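Local coordinates for tyrosine specific protein phosphatase (PDB 4AZ1) that probably removes phosphate from phosphotyrosine residues of proteins, as a member of the protein tyrosine phosphatase family, at residues D258-S261 with A262-R265. Residues are numbered along the deposited sequence; the frame is centred on the assembly and turned at random.
Sequences DVVS and AMRR
A262, M263, R264 and R265 each donate their backbone N-H to the carbonyl four residues earlier, so 258-261 and 262-265 are successive turns of one alpha helix, 255-266 in this tyrosine phosphatase domain. The R264 N to V260 O bond measures 2.9 Å. The last bond is longer and more bent: R265 N to S261 O is 3.2 Å, with an N-H...O angle of only 139°.

On the buried side M263 doubles back against the preceding turn. Its CG lies beside its own backbone N, and the bend at chi3 (-56°) swings the terminal methyl round, bringing CE within 3.7 Å of V260 CG2; V259 CG1 sits more loosely against the same methyl. This apolar side faces helix 232-247, where V259 meets A241 and M263 meets I237, while V260 also packs on Y277 and I280 of helix 274-288.

R264, extended from CG to NE, runs alongside V260 and points the same way, and V260 CG1 comes up to the edge of the guanidinium, 4.1 Å from NE. The charged end is anchored beyond the helix: NH1 forms a salt bridge with E32, just past helix 14-30, and NH2 donates a hydrogen bond to V271 O in the loop leading to helix 274-288.

R265, on the exposed side, folds back along the helix. With chi3 at -76° its guanidinium lies flat over the S261 carbonyl, whose O sits 3.9 Å from the plane, over its centre. The rim of the guanidinium meets a water in its own plane, which links two turns: it accepts from R265 NH2 at a modelled 2.5 Å, too short to be taken literally, and donates to D258 O at 3.0 Å, the same carbonyl oxygen that takes the N-H of A262.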
loop_
_atom_site.group_PDB
_atom_site.type_symbol
_atom_site.label_atom_id
_atom_site.label_comp_id
_atom_site.label_asym_id
_atom_site.label_seq_id
_atom_site.Cartn_x
_atom_site.Cartn_y
_atom_site.Cartn_z
ATOM N N ASP A 258 -25.037 -27.237 -2.489
ATOM C CA ASP A 258 -24.691 -27.258 -1.064
ATOM C C ASP A 258 -23.366 -26.538 -0.757
ATOM O O ASP A 258 -23.266 -25.764 0.201
ATOM C CB ASP A 258 -24.642 -28.692 -0.555
ATOM C CG ASP A 258 -26.017 -29.341 -0.529
ATOM O OD1 ASP A 258 -27.021 -28.611 -0.380
ATOM O OD2 ASP A 258 -26.094 -30.583 -0.655
ATOM N N VAL A 259 -22.359 -26.806 -1.579
ATOM C CA VAL A 259 -21.055 -26.180 -1.442
ATOM C C VAL A 259 -21.143 -24.663 -1.584
ATOM O O VAL A 259 -20.590 -23.923 -0.767
ATOM C CB VAL A 259 -20.080 -26.732 -2.495
ATOM C CG1 VAL A 259 -18.946 -25.755 -2.754
ATOM C CG2 VAL A 259 -19.537 -28.078 -2.036
ATOM N N VAL A 260 -21.844 -24.195 -2.610
ATOM C CA VAL A 260 -21.966 -22.756 -2.804
ATOM C C VAL A 260 -22.789 -22.137 -1.678
ATOM O O VAL A 260 -22.465 -21.054 -1.188
ATOM C CB VAL A 260 -22.513 -22.413 -4.204
ATOM C CG1 VAL A 260 -22.759 -20.908 -4.352
ATOM C CG2 VAL A 260 -21.509 -22.867 -5.250
ATOM N N SER A 261 -23.818 -22.850 -1.228
ATOM C CA SER A 261 -24.641 -22.351 -0.137
ATOM C C SER A 261 -23.788 -22.135 1.116
ATOM O O SER A 261 -23.894 -21.104 1.789
ATOM C CB SER A 261 -25.788 -23.318 0.145
ATOM O OG SER A 261 -27.003 -22.616 0.294
ATOM N N ALA A 262 -22.919 -23.095 1.410
ATOM C CA ALA A 262 -22.049 -22.999 2.587
ATOM C C ALA A 262 -20.966 -21.920 2.446
ATOM O O ALA A 262 -20.566 -21.302 3.434
ATOM C CB ALA A 262 -21.427 -24.348 2.905
ATOM N N MET A 263 -20.476 -21.704 1.230
ATOM C CA MET A 263 -19.527 -20.620 1.005
ATOM C C MET A 263 -20.219 -19.282 1.248
ATOM O O MET A 263 -19.651 -18.383 1.863
ATOM C CB MET A 263 -18.982 -20.652 -0.427
ATOM C CG MET A 263 -17.997 -21.770 -0.714
ATOM S SD MET A 263 -17.190 -21.533 -2.317
ATOM C CE MET A 263 -18.626 -21.414 -3.401
ATOM N N ARG A 264 -21.446 -19.157 0.747
ATOM C CA ARG A 264 -22.221 -17.926 0.900
ATOM C C ARG A 264 -22.491 -17.534 2.356
ATOM O O ARG A 264 -22.592 -16.347 2.674
ATOM C CB ARG A 264 -23.536 -18.022 0.110
ATOM C CG ARG A 264 -23.377 -17.500 -1.290
ATOM C CD ARG A 264 -24.555 -17.766 -2.221
ATOM N NE ARG A 264 -24.258 -17.158 -3.522
ATOM C CZ ARG A 264 -24.819 -16.041 -3.974
ATOM N NH1 ARG A 264 -25.755 -15.431 -3.250
ATOM N NH2 ARG A 264 -24.466 -15.548 -5.159
ATOM N N ARG A 265 -22.607 -18.524 3.238
ATOM C CA ARG A 265 -22.817 -18.238 4.656
ATOM C C ARG A 265 -21.555 -17.658 5.274
ATOM O O ARG A 265 -21.606 -17.033 6.335
ATOM C CB ARG A 265 -23.211 -19.502 5.433
ATOM C CG ARG A 265 -24.622 -20.007 5.186
ATOM C CD ARG A 265 -24.972 -21.171 6.131
ATOM N NE ARG A 265 -24.351 -22.440 5.734
ATOM C CZ ARG A 265 -24.907 -23.324 4.902
ATOM N NH1 ARG A 265 -26.100 -23.091 4.359
ATOM N NH2 ARG A 265 -24.270 -24.450 4.608
HETATM O O HOH W 1 -24.887 -26.033 2.708
#